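Long-range contacts in dehydroquinate synthase (PDB 1UJN), which probably converts 3-deoxy-D-arabino-heptulosonate 7-phosphate to 3-dehydroquinate with release of phosphate, the second step of chorismate biosynthesis, using NAD and one zinc or cobalt ion per subunit: residues 1-6 against 13-18; 115-120 against 150-155; 266-271 against 314-319. All blocks are in the same frame, centred on the assembly; numbering follows the deposited sequence.

Interaction 1 of 3, residues 1-6 against 13-18; sequences MQRLEV and PILVGE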
ATOM      1  N   MET A   1     -16.337   8.504 -29.163  1.00 35.87           N
ATOM      2  CA  MET A   1     -15.375   7.822 -28.250  1.00 34.75           C
ATOM      3  C   MET A   1     -14.069   8.602 -28.204  1.00 34.55           C
ATOM      4  O   MET A   1     -13.454   8.861 -29.235  1.00 36.28           O
ATOM      5  CB  MET A   1     -15.101   6.397 -28.735  1.00 35.45           C
ATOM      6  CG  MET A   1     -14.268   5.554 -27.769  1.00 36.01           C
ATOM      7  SD  MET A   1     -15.012   5.487 -26.113  1.00 34.58           S
ATOM      8  CE  MET A   1     -16.475   4.499 -26.442  1.00 32.82           C
ATOM      9  N   GLN A   2     -13.656   8.980 -27.001  1.00 32.04           N
ATOM     10  CA  GLN A   2     -12.424   9.731 -26.812  1.00 30.49           C
ATOM     11  C   GLN A   2     -11.415   8.849 -26.091  1.00 29.18           C
ATOM     12  O   GLN A   2     -11.750   8.224 -25.094  1.00 26.51           O
ATOM     13  CB  GLN A   2     -12.697  10.971 -25.961  1.00 32.81           C
ATOM     14  CG  GLN A   2     -13.739  11.900 -26.546  1.00 35.20           C
ATOM     15  CD  GLN A   2     -13.281  12.510 -27.845  1.00 37.68           C
ATOM     16  OE1 GLN A   2     -12.242  13.171 -27.899  1.00 39.89           O
ATOM     17  NE2 GLN A   2     -14.049  12.290 -28.907  1.00 38.77           N
ATOM     18  N   ARG A   3     -10.187   8.796 -26.594  1.00 27.58           N
ATOM     19  CA  ARG A   3      -9.163   7.994 -25.947  1.00 28.21           C
ATOM     20  C   ARG A   3      -8.005   8.881 -25.519  1.00 29.50           C
ATOM     21  O   ARG A   3      -7.361   9.529 -26.350  1.00 29.17           O
ATOM     22  CB  ARG A   3      -8.652   6.891 -26.878  1.00 29.15           C
ATOM     23  CG  ARG A   3      -7.710   5.905 -26.188  1.00 27.43           C
ATOM     24  CD  ARG A   3      -7.093   4.914 -27.181  1.00 29.82           C
ATOM     25  NE  ARG A   3      -6.140   4.015 -26.531  1.00 30.99           N
ATOM     26  CZ  ARG A   3      -6.450   2.832 -26.009  1.00 27.16           C
ATOM     27  NH1 ARG A   3      -7.698   2.381 -26.058  1.00 30.46           N
ATOM     28  NH2 ARG A   3      -5.508   2.100 -25.431  1.00 28.30           N
ATOM     29  N   LEU A   4      -7.759   8.926 -24.216  1.00 26.93           N
ATOM     30  CA  LEU A   4      -6.665   9.714 -23.671  1.00 26.36           C
ATOM     31  C   LEU A   4      -5.651   8.730 -23.114  1.00 25.84           C
ATOM     32  O   LEU A   4      -5.971   7.558 -22.890  1.00 24.55           O
ATOM     33  CB  LEU A   4      -7.155  10.634 -22.549  1.00 26.99           C
ATOM     34  CG  LEU A   4      -8.115  11.776 -22.889  1.00 30.87           C
ATOM     35  CD1 LEU A   4      -9.455  11.222 -23.338  1.00 32.05           C
ATOM     36  CD2 LEU A   4      -8.291  12.656 -21.659  1.00 30.20           C
ATOM     37  N   GLU A   5      -4.431   9.197 -22.893  1.00 24.29           N
ATOM     38  CA  GLU A   5      -3.401   8.328 -22.351  1.00 24.75           C
ATOM     39  C   GLU A   5      -2.610   8.999 -21.243  1.00 25.24           C
ATOM     40  O   GLU A   5      -2.217  10.165 -21.353  1.00 24.05           O
ATOM     41  CB  GLU A   5      -2.421   7.888 -23.445  1.00 28.42           C
ATOM     42  CG  GLU A   5      -3.057   7.191 -24.636  1.00 33.96           C
ATOM     43  CD  GLU A   5      -2.022   6.595 -25.580  1.00 36.89           C
ATOM     44  OE1 GLU A   5      -1.004   7.267 -25.857  1.00 38.06           O
ATOM     45  OE2 GLU A   5      -2.231   5.458 -26.051  1.00 40.56           O
ATOM     46  N   VAL A   6      -2.410   8.259 -20.160  1.00 23.64           N
ATOM     47  CA  VAL A   6      -1.599   8.732 -19.054  1.00 23.45           C
ATOM     48  C   VAL A   6      -0.310   7.994 -19.333  1.00 24.52           C
ATOM     49  O   VAL A   6      -0.333   6.793 -19.611  1.00 24.60           O
ATOM     50  CB  VAL A   6      -2.146   8.285 -17.692  1.00 20.77           C
ATOM     51  CG1 VAL A   6      -1.063   8.453 -16.623  1.00 22.15           C
ATOM     52  CG2 VAL A   6      -3.371   9.126 -17.332  1.00 22.27           C
ATOM     53  N   PRO A  13      -4.730   3.842 -20.452  1.00 19.18           N
ATOM     54  CA  PRO A  13      -5.689   4.608 -21.251  1.00 19.37           C
ATOM     55  C   PRO A  13      -6.921   5.023 -20.452  1.00 19.31           C
ATOM     56  O   PRO A  13      -7.304   4.356 -19.490  1.00 17.76           O
ATOM     57  CB  PRO A  13      -6.058   3.627 -22.347  1.00 18.30           C
ATOM     58  CG  PRO A  13      -6.143   2.338 -21.561  1.00 20.06           C
ATOM     59  CD  PRO A  13      -4.897   2.393 -20.687  1.00 19.33           C
ATOM     60  N   ILE A  14      -7.533   6.125 -20.873  1.00 18.86           N
ATOM     61  CA  ILE A  14      -8.759   6.623 -20.261  1.00 17.60           C
ATOM     62  C   ILE A  14      -9.711   6.803 -21.437  1.00 19.28           C
ATOM     63  O   ILE A  14      -9.452   7.611 -22.333  1.00 19.51           O
ATOM     64  CB  ILE A  14      -8.567   7.996 -19.573  1.00 19.54           C
ATOM     65  CG1 ILE A  14      -7.645   7.860 -18.357  1.00 19.78           C
ATOM     66  CG2 ILE A  14      -9.927   8.555 -19.160  1.00 20.23           C
ATOM     67  CD1 ILE A  14      -7.251   9.195 -17.732  1.00 20.55           C
ATOM     68  N   LEU A  15     -10.795   6.036 -21.446  1.00 16.87           N
ATOM     69  CA  LEU A  15     -11.781   6.118 -22.523  1.00 19.11           C
ATOM     70  C   LEU A  15     -13.021   6.831 -22.021  1.00 19.97           C
ATOM     71  O   LEU A  15     -13.499   6.553 -20.924  1.00 19.35           O
ATOM     72  CB  LEU A  15     -12.186   4.718 -23.000  1.00 19.40           C
ATOM     73  CG  LEU A  15     -11.220   3.918 -23.880  1.00 20.71           C
ATOM     74  CD1 LEU A  15     -11.115   4.571 -25.257  1.00 22.34           C
ATOM     75  CD2 LEU A  15      -9.859   3.845 -23.204  1.00 19.12           C
ATOM     76  N   VAL A  16     -13.548   7.747 -22.830  1.00 20.00           N
ATOM     77  CA  VAL A  16     -14.754   8.479 -22.460  1.00 22.58           C
ATOM     78  C   VAL A  16     -15.679   8.500 -23.678  1.00 22.80           C
ATOM     79  O   VAL A  16     -15.310   9.019 -24.725  1.00 24.41           O
ATOM     80  CB  VAL A  16     -14.429   9.935 -22.055  1.00 24.54           C
ATOM     81  CG1 VAL A  16     -15.698  10.638 -21.585  1.00 24.37           C
ATOM     82  CG2 VAL A  16     -13.368   9.948 -20.954  1.00 22.96           C
ATOM     83  N   GLY A  17     -16.865   7.918 -23.540  1.00 24.00           N
ATOM     84  CA  GLY A  17     -17.798   7.899 -24.653  1.00 25.51           C
ATOM     85  C   GLY A  17     -18.887   6.863 -24.475  1.00 26.32           C
ATOM     86  O   GLY A  17     -19.101   6.363 -23.372  1.00 25.93           O
ATOM     87  N   GLU A  18     -19.593   6.545 -25.556  1.00 27.97           N
ATOM     88  CA  GLU A  18     -20.653   5.550 -25.488  1.00 29.76           C
ATOM     89  C   GLU A  18     -20.168   4.263 -26.130  1.00 28.73           C
ATOM     90  O   GLU A  18     -19.801   4.241 -27.305  1.00 28.94           O
ATOM     91  CB  GLU A  18     -21.913   6.062 -26.190  1.00 33.19           C
ATOM     92  CG  GLU A  18     -22.576   7.219 -25.455  1.00 38.47           C
ATOM     93  CD  GLU A  18     -23.844   7.704 -26.131  1.00 42.84           C
ATOM     94  OE1 GLU A  18     -24.698   6.858 -26.479  1.00 43.29           O
ATOM     95  OE2 GLU A  18     -23.989   8.933 -26.304  1.00 44.94           O
TER
HETATM   96  O   HOH W   1     -18.627   8.028 -28.020  1.00 34.77           O
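R3 turns one face of its guanidinium to CB of P13, which lies 3.5 Å from NH2 of R3, toward the rim of the planar group. The two residues belong to an N-terminal beta hairpin, strands 2-6 and 12-17, whose segments run antiparallel at 157° with their axes 4.6 Å apart. CG of R3 is anti to the backbone N (chi1 -172°) and the chain is extended as far as NE; R3 and P13 lie side by side, pointing the same way. L15, on the same face of the sheet, fills in beside the arginine stem: its CD1 touches both CB and CG of R3, and its CD2 approaches NH1.

The backbone evidence for the ladder is four hydrogen bonds, in reciprocal pairs between Q2 and V16 and between L4 and I14. The straightest, from L4 N to I14 O, has an angle of 174° at the hydrogen. On the face that these four residues share, CB of L4 lies 4.2 Å from CB of I14. Beyond L4, CG2 of V6 meets CD1 of I14 at 3.9 Å. Helix 199-216 packs on Q2, L4 and I14 through A204 and V207, and its E200 accepts hydrogen bonds from NE2 of Q2 and N of M1.

At the open end of the hairpin M1 bends at chi2 and chi3. Its SD lies 4.1 Å from CD1 of L15, and its CE reaches the backbone of E18. G17 fits here without a side chain: a CB would collide with CA of M1, and at these backbone angles it would also jam against the carbonyl O of V16, which alone excludes one. A water accepts from both backbone nitrogens at this end, 2.6 Å from M1 N and 3.0 Å from E18 N.

Interaction 2 of 3, residues 115-120 against 150-155; sequences AFPTTT and QGVYAE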
ATOM      1  N   ALA A 115     -11.050   0.744 -13.707  1.00 17.65           N
ATOM      2  CA  ALA A 115     -12.050   1.664 -13.188  1.00 17.79           C
ATOM      3  C   ALA A 115     -13.126   1.989 -14.218  1.00 17.96           C
ATOM      4  O   ALA A 115     -12.825   2.242 -15.383  1.00 18.54           O
ATOM      5  CB  ALA A 115     -11.377   2.945 -12.733  1.00 17.43           C
ATOM      6  N   PHE A 116     -14.378   1.971 -13.773  1.00 17.12           N
ATOM      7  CA  PHE A 116     -15.515   2.309 -14.629  1.00 17.59           C
ATOM      8  C   PHE A 116     -16.282   3.384 -13.867  1.00 17.39           C
ATOM      9  O   PHE A 116     -17.274   3.102 -13.190  1.00 16.33           O
ATOM     10  CB  PHE A 116     -16.397   1.088 -14.859  1.00 17.69           C
ATOM     11  CG  PHE A 116     -15.710  -0.012 -15.610  1.00 18.23           C
ATOM     12  CD1 PHE A 116     -14.889  -0.915 -14.947  1.00 17.74           C
ATOM     13  CD2 PHE A 116     -15.857  -0.126 -16.989  1.00 20.38           C
ATOM     14  CE1 PHE A 116     -14.220  -1.925 -15.650  1.00 17.09           C
ATOM     15  CE2 PHE A 116     -15.193  -1.130 -17.698  1.00 19.87           C
ATOM     16  CZ  PHE A 116     -14.375  -2.028 -17.027  1.00 19.66           C
ATOM     17  N   PRO A 117     -15.813   4.636 -13.954  1.00 18.85           N
ATOM     18  CA  PRO A 117     -16.464   5.746 -13.254  1.00 19.48           C
ATOM     19  C   PRO A 117     -17.894   5.990 -13.725  1.00 18.89           C
ATOM     20  O   PRO A 117     -18.192   5.911 -14.915  1.00 20.70           O
ATOM     21  CB  PRO A 117     -15.523   6.923 -13.523  1.00 18.81           C
ATOM     22  CG  PRO A 117     -14.957   6.597 -14.871  1.00 18.49           C
ATOM     23  CD  PRO A 117     -14.687   5.111 -14.779  1.00 18.57           C
ATOM     24  N   THR A 118     -18.779   6.263 -12.776  1.00 20.06           N
ATOM     25  CA  THR A 118     -20.181   6.502 -13.100  1.00 19.92           C
ATOM     26  C   THR A 118     -20.689   7.864 -12.618  1.00 20.14           C
ATOM     27  O   THR A 118     -21.898   8.088 -12.529  1.00 23.84           O
ATOM     28  CB  THR A 118     -21.075   5.387 -12.519  1.00 19.88           C
ATOM     29  OG1 THR A 118     -20.874   5.299 -11.108  1.00 20.00           O
ATOM     30  CG2 THR A 118     -20.728   4.046 -13.162  1.00 21.25           C
ATOM     31  N   THR A 119     -19.769   8.765 -12.301  1.00 19.24           N
ATOM     32  CA  THR A 119     -20.137  10.114 -11.874  1.00 18.65           C
ATOM     33  C   THR A 119     -19.190  11.067 -12.603  1.00 19.63           C
ATOM     34  O   THR A 119     -18.118  10.656 -13.046  1.00 17.33           O
ATOM     35  CB  THR A 119     -19.962  10.339 -10.348  1.00 20.91           C
ATOM     36  OG1 THR A 119     -18.567  10.319 -10.014  1.00 20.47           O
ATOM     37  CG2 THR A 119     -20.703   9.266  -9.552  1.00 20.34           C
ATOM     38  N   THR A 120     -19.576  12.332 -12.739  1.00 18.98           N
ATOM     39  CA  THR A 120     -18.701  13.277 -13.425  1.00 18.73           C
ATOM     40  C   THR A 120     -17.451  13.547 -12.594  1.00 19.44           C
ATOM     41  O   THR A 120     -16.348  13.664 -13.129  1.00 19.99           O
ATOM     42  CB  THR A 120     -19.424  14.608 -13.711  1.00 18.99           C
ATOM     43  OG1 THR A 120     -20.146  15.027 -12.548  1.00 19.79           O
ATOM     44  CG2 THR A 120     -20.394  14.437 -14.875  1.00 18.72           C
ATOM     45  N   GLN A 150      -5.301   0.086 -14.413  1.00 16.57           N
ATOM     46  CA  GLN A 150      -4.723  -0.465 -15.623  1.00 18.25           C
ATOM     47  C   GLN A 150      -5.469   0.152 -16.803  1.00 17.76           C
ATOM     48  O   GLN A 150      -5.032   0.069 -17.949  1.00 19.40           O
ATOM     49  CB  GLN A 150      -4.909  -1.976 -15.595  1.00 22.57           C
ATOM     50  CG  GLN A 150      -4.206  -2.733 -16.672  1.00 26.73           C
ATOM     51  CD  GLN A 150      -4.310  -4.221 -16.440  1.00 30.22           C
ATOM     52  OE1 GLN A 150      -3.377  -4.855 -15.938  1.00 33.20           O
ATOM     53  NE2 GLN A 150      -5.441  -4.797 -16.835  1.00 27.05           N
ATOM     54  N   GLY A 151      -6.600   0.780 -16.498  1.00 19.12           N
ATOM     55  CA  GLY A 151      -7.412   1.427 -17.516  1.00 15.96           C
ATOM     56  C   GLY A 151      -8.629   2.074 -16.874  1.00 17.21           C
ATOM     57  O   GLY A 151      -9.077   1.628 -15.814  1.00 16.66           O
ATOM     58  N   VAL A 152      -9.153   3.131 -17.496  1.00 16.06           N
ATOM     59  CA  VAL A 152     -10.345   3.826 -16.993  1.00 16.00           C
ATOM     60  C   VAL A 152     -11.330   3.882 -18.154  1.00 15.73           C
ATOM     61  O   VAL A 152     -10.978   4.331 -19.243  1.00 16.70           O
ATOM     62  CB  VAL A 152     -10.036   5.264 -16.541  1.00 15.73           C
ATOM     63  CG1 VAL A 152     -11.321   5.961 -16.082  1.00 16.60           C
ATOM     64  CG2 VAL A 152      -9.030   5.244 -15.394  1.00 17.84           C
ATOM     65  N   TYR A 153     -12.552   3.424 -17.916  1.00 14.87           N
ATOM     66  CA  TYR A 153     -13.574   3.381 -18.956  1.00 16.58           C
ATOM     67  C   TYR A 153     -14.840   4.062 -18.471  1.00 18.25           C
ATOM     68  O   TYR A 153     -15.582   3.503 -17.663  1.00 18.97           O
ATOM     69  CB  TYR A 153     -13.831   1.916 -19.322  1.00 17.00           C
ATOM     70  CG  TYR A 153     -12.574   1.244 -19.836  1.00 18.22           C
ATOM     71  CD1 TYR A 153     -12.242   1.293 -21.189  1.00 20.21           C
ATOM     72  CD2 TYR A 153     -11.656   0.661 -18.954  1.00 19.33           C
ATOM     73  CE1 TYR A 153     -11.024   0.786 -21.652  1.00 19.35           C
ATOM     74  CE2 TYR A 153     -10.434   0.159 -19.408  1.00 17.52           C
ATOM     75  CZ  TYR A 153     -10.128   0.229 -20.755  1.00 19.15           C
ATOM     76  OH  TYR A 153      -8.909  -0.218 -21.219  1.00 20.38           O
ATOM     77  N   ALA A 154     -15.064   5.275 -18.977  1.00 20.07           N
ATOM     78  CA  ALA A 154     -16.210   6.104 -18.610  1.00 20.75           C
ATOM     79  C   ALA A 154     -17.335   6.007 -19.626  1.00 21.97           C
ATOM     80  O   ALA A 154     -17.289   6.639 -20.685  1.00 21.45           O
ATOM     81  CB  ALA A 154     -15.772   7.563 -18.461  1.00 19.23           C
ATOM     82  N   GLU A 155     -18.337   5.206 -19.287  1.00 22.17           N
ATOM     83  CA  GLU A 155     -19.500   4.992 -20.135  1.00 23.45           C
ATOM     84  C   GLU A 155     -20.481   6.118 -19.858  1.00 23.59           C
ATOM     85  O   GLU A 155     -21.120   6.141 -18.811  1.00 24.71           O
ATOM     86  CB  GLU A 155     -20.142   3.648 -19.795  1.00 25.32           C
ATOM     87  CG  GLU A 155     -21.433   3.368 -20.542  1.00 28.69           C
ATOM     88  CD  GLU A 155     -21.280   3.547 -22.032  1.00 29.88           C
ATOM     89  OE1 GLU A 155     -20.435   2.849 -22.637  1.00 29.42           O
ATOM     90  OE2 GLU A 155     -22.004   4.393 -22.599  1.00 31.94           O
TER
HETATM   91  O   HOH W   2     -18.091   3.849 -16.745  1.00 18.70           O
HETATM   92  O   HOH W   3     -19.789   7.444 -16.575  1.00 27.12           O
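F116 sets its CB 3.8 Å from the carbonyl O of Y153, and from there the ring turns back toward Y153. CG, anti to the carbonyl carbon (chi1 -64°), is still 4.1 Å from O of Y153; CD2 meets O and CB of Y153, and CE2 reaches CB at 3.7 Å and then CG. The two rings cross obliquely, centroids 5.7 Å apart and planes at 31°. An alanine in place of F116 would probably open a gap beside CB and CG of Y153 where CD2 and CE2 had packed.

Parallel pairing rests on two backbone bonds that bracket V152: A115 N to G151 O, 3.0 Å, and Y153 N to A115 O, 2.8 Å. P117 places CD against CG1 of V152 and CG against CB of A154. Here the direct ladder gives way to a water that donates to O of P117 and O of Y153 and accepts from E155 N.

These are neighbouring parallel strands of the mixed alpha/beta sheet, and strand 112-117 leads into T118 and T119, predicted to bind NAD. F116 packs on helix 40-50 and bonds to strand 87-92; helix 120-126 lies against P117 and A154, and strand 12-17 flanks strand 151-155.

Interaction 3 of 3, residues 266-271 against 314-319; sequences GGEDLL and PLAPGR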
ATOM      1  N   GLY A 266      -4.333  42.414  -7.471  1.00 35.93           N
ATOM      2  CA  GLY A 266      -4.161  43.017  -8.782  1.00 36.70           C
ATOM      3  C   GLY A 266      -4.333  42.101  -9.979  1.00 36.62           C
ATOM      4  O   GLY A 266      -3.897  42.436 -11.083  1.00 36.78           O
ATOM      5  N   GLY A 267      -4.962  40.947  -9.777  1.00 34.69           N
ATOM      6  CA  GLY A 267      -5.162  40.032 -10.886  1.00 35.56           C
ATOM      7  C   GLY A 267      -6.332  40.466 -11.748  1.00 36.88           C
ATOM      8  O   GLY A 267      -7.042  41.415 -11.406  1.00 35.08           O
ATOM      9  N   GLU A 268      -6.534  39.785 -12.872  1.00 37.25           N
ATOM     10  CA  GLU A 268      -7.644  40.112 -13.758  1.00 38.99           C
ATOM     11  C   GLU A 268      -8.938  39.752 -13.040  1.00 38.98           C
ATOM     12  O   GLU A 268      -8.939  38.934 -12.124  1.00 39.50           O
ATOM     13  CB  GLU A 268      -7.552  39.323 -15.065  1.00 40.45           C
ATOM     14  CG  GLU A 268      -6.194  39.375 -15.744  1.00 46.02           C
ATOM     15  CD  GLU A 268      -6.234  38.835 -17.162  1.00 48.50           C
ATOM     16  OE1 GLU A 268      -6.960  37.845 -17.407  1.00 49.49           O
ATOM     17  OE2 GLU A 268      -5.532  39.395 -18.031  1.00 50.54           O
ATOM     18  N   ASP A 269     -10.040  40.365 -13.458  1.00 39.18           N
ATOM     19  CA  ASP A 269     -11.333  40.105 -12.841  1.00 39.89           C
ATOM     20  C   ASP A 269     -11.865  38.734 -13.252  1.00 39.24           C
ATOM     21  O   ASP A 269     -12.208  38.513 -14.412  1.00 41.07           O
ATOM     22  CB  ASP A 269     -12.320  41.208 -13.237  1.00 40.19           C
ATOM     23  CG  ASP A 269     -13.684  41.031 -12.606  1.00 42.62           C
ATOM     24  OD1 ASP A 269     -13.764  40.490 -11.482  1.00 43.99           O
ATOM     25  OD2 ASP A 269     -14.680  41.450 -13.230  1.00 44.26           O
ATOM     26  N   LEU A 270     -11.925  37.814 -12.295  1.00 38.18           N
ATOM     27  CA  LEU A 270     -12.411  36.465 -12.562  1.00 38.19           C
ATOM     28  C   LEU A 270     -13.728  36.183 -11.850  1.00 38.01           C
ATOM     29  O   LEU A 270     -14.183  35.041 -11.806  1.00 36.78           O
ATOM     30  CB  LEU A 270     -11.371  35.425 -12.123  1.00 37.78           C
ATOM     31  CG  LEU A 270     -10.012  35.458 -12.825  1.00 37.96           C
ATOM     32  CD1 LEU A 270      -9.103  34.388 -12.236  1.00 38.23           C
ATOM     33  CD2 LEU A 270     -10.204  35.240 -14.317  1.00 39.90           C
ATOM     34  N   LEU A 271     -14.338  37.224 -11.290  1.00 38.18           N
ATOM     35  CA  LEU A 271     -15.599  37.064 -10.579  1.00 38.54           C
ATOM     36  C   LEU A 271     -16.779  36.711 -11.481  1.00 40.35           C
ATOM     37  O   LEU A 271     -17.626  35.901 -11.103  1.00 39.00           O
ATOM     38  CB  LEU A 271     -15.916  38.329  -9.773  1.00 39.50           C
ATOM     39  CG  LEU A 271     -15.171  38.522  -8.445  1.00 40.43           C
ATOM     40  CD1 LEU A 271     -15.614  37.455  -7.458  1.00 40.78           C
ATOM     41  CD2 LEU A 271     -13.670  38.461  -8.663  1.00 40.09           C
ATOM     42  N   PRO A 314      -5.511  32.644  -8.283  1.00 30.24           N
ATOM     43  CA  PRO A 314      -5.608  32.780  -9.737  1.00 31.13           C
ATOM     44  C   PRO A 314      -5.559  34.259 -10.127  1.00 31.16           C
ATOM     45  O   PRO A 314      -6.498  35.007  -9.859  1.00 29.44           O
ATOM     46  CB  PRO A 314      -6.958  32.150 -10.041  1.00 30.78           C
ATOM     47  CG  PRO A 314      -7.781  32.612  -8.872  1.00 29.96           C
ATOM     48  CD  PRO A 314      -6.842  32.415  -7.687  1.00 31.99           C
ATOM     49  N   LEU A 315      -4.461  34.681 -10.746  1.00 32.12           N
ATOM     50  CA  LEU A 315      -4.319  36.075 -11.163  1.00 33.41           C
ATOM     51  C   LEU A 315      -4.930  36.270 -12.544  1.00 35.02           C
ATOM     52  O   LEU A 315      -5.333  37.374 -12.915  1.00 34.74           O
ATOM     53  CB  LEU A 315      -2.842  36.474 -11.170  1.00 33.21           C
ATOM     54  CG  LEU A 315      -2.134  36.359  -9.813  1.00 34.68           C
ATOM     55  CD1 LEU A 315      -0.672  36.747  -9.962  1.00 35.81           C
ATOM     56  CD2 LEU A 315      -2.818  37.254  -8.791  1.00 33.77           C
ATOM     57  N   ALA A 316      -5.002  35.177 -13.295  1.00 35.21           N
ATOM     58  CA  ALA A 316      -5.573  35.174 -14.635  1.00 36.80           C
ATOM     59  C   ALA A 316      -5.676  33.716 -15.045  1.00 36.65           C
ATOM     60  O   ALA A 316      -4.927  32.878 -14.546  1.00 36.24           O
ATOM     61  CB  ALA A 316      -4.666  35.929 -15.603  1.00 36.42           C
ATOM     62  N   PRO A 317      -6.616  33.384 -15.943  1.00 38.81           N
ATOM     63  CA  PRO A 317      -6.730  31.982 -16.355  1.00 38.41           C
ATOM     64  C   PRO A 317      -5.374  31.481 -16.850  1.00 38.16           C
ATOM     65  O   PRO A 317      -4.771  32.086 -17.736  1.00 38.34           O
ATOM     66  CB  PRO A 317      -7.774  32.037 -17.468  1.00 39.91           C
ATOM     67  CG  PRO A 317      -8.649  33.182 -17.044  1.00 40.10           C
ATOM     68  CD  PRO A 317      -7.635  34.216 -16.606  1.00 38.53           C
ATOM     69  N   GLY A 318      -4.888  30.391 -16.264  1.00 37.53           N
ATOM     70  CA  GLY A 318      -3.604  29.849 -16.668  1.00 37.85           C
ATOM     71  C   GLY A 318      -2.432  30.502 -15.954  1.00 38.58           C
ATOM     72  O   GLY A 318      -1.298  30.025 -16.035  1.00 38.39           O
ATOM     73  N   ARG A 319      -2.697  31.600 -15.256  1.00 37.59           N
ATOM     74  CA  ARG A 319      -1.642  32.297 -14.529  1.00 38.59           C
ATOM     75  C   ARG A 319      -1.985  32.380 -13.047  1.00 38.03           C
ATOM     76  O   ARG A 319      -2.692  33.291 -12.606  1.00 36.28           O
ATOM     77  CB  ARG A 319      -1.440  33.701 -15.105  1.00 38.87           C
ATOM     78  CG  ARG A 319      -0.194  34.405 -14.584  1.00 41.68           C
ATOM     79  CD  ARG A 319       0.164  35.603 -15.454  1.00 41.74           C
ATOM     80  NE  ARG A 319      -0.820  36.677 -15.369  1.00 42.34           N
ATOM     81  CZ  ARG A 319      -1.004  37.438 -14.296  1.00 42.84           C
ATOM     82  NH1 ARG A 319      -0.268  37.246 -13.209  1.00 43.12           N
ATOM     83  NH2 ARG A 319      -1.916  38.400 -14.312  1.00 44.96           N
TER
HETATM   84  O   HOH W   4      -1.659  39.882 -11.706  1.00 53.17           O
HETATM   85  O   HOH W   5      -7.556  37.551 -10.242  1.00 31.28           O
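L270 splits its two methyl groups between two prolines of the facing corner: CD1 lies 3.8 Å from CB of P314, and CD2 lies 3.6 Å from CD of P317. Its CB points toward 314-319, and CD1 also comes against the carbonyl O of P314. L270 and P317 slide past each other in opposite directions, whereas L270 and P314 meet at a slant. L270 itself is buried, and its contacts are mainly apolar.

L315 contributes mainly through its backbone. Its carbonyl O accepts from E268 N at 2.7 Å and is also approached by CA of G267. A CB on G267 would run into that same oxygen, so the lack of a side chain lets the two backbones come this close. CB of L315 points away from 266-271 and the side chain packs on V321, yet CD2 still comes to 4.2 Å from CA of G267.

E268 is exposed and brings its carboxylate to A316 and P317. Its chain is extended beyond CG, and OE1 lies 3.5 Å from CB of A316 and 3.8 Å from CD of P317, so this oxygen rests against apolar atoms. Its OE2 is 5.3 Å from NH2 of R319, a separation at which opposite charges might attract without touching.

Both loops contain known motifs. G266, with positive phi, is the C-prime residue of a Schellman motif ending helix 247-264, and L270 is the N-cap position of helix 271-281. Facing them, a type II turn from A316 to R319 joins two short antiparallel strands, with L315 and A316 both facing R319 in a classic beta bulge.

In the fold
Interactions 1 and 2 are neighbouring strand pairs in one mixed sheet, their centres 9 Å apart. Strand 12-17 lies beside strand 151-155, and two probable hydrogen bonds join them: L15 N to V152 O and A154 N to L15 O, each 2.8 Å. The run after strand 112-117 carries T118 and T119, predicted to bind NAD; the side chain of V16 is about 12 Å from that of T118. Interaction 3 lies on the opposite side of the chain's centre from interaction 2, with nearest atoms about 21 Å apart. There the P314 side chain is about 11 Å from that of H231, a predicted zinc ligand with E173 and H247.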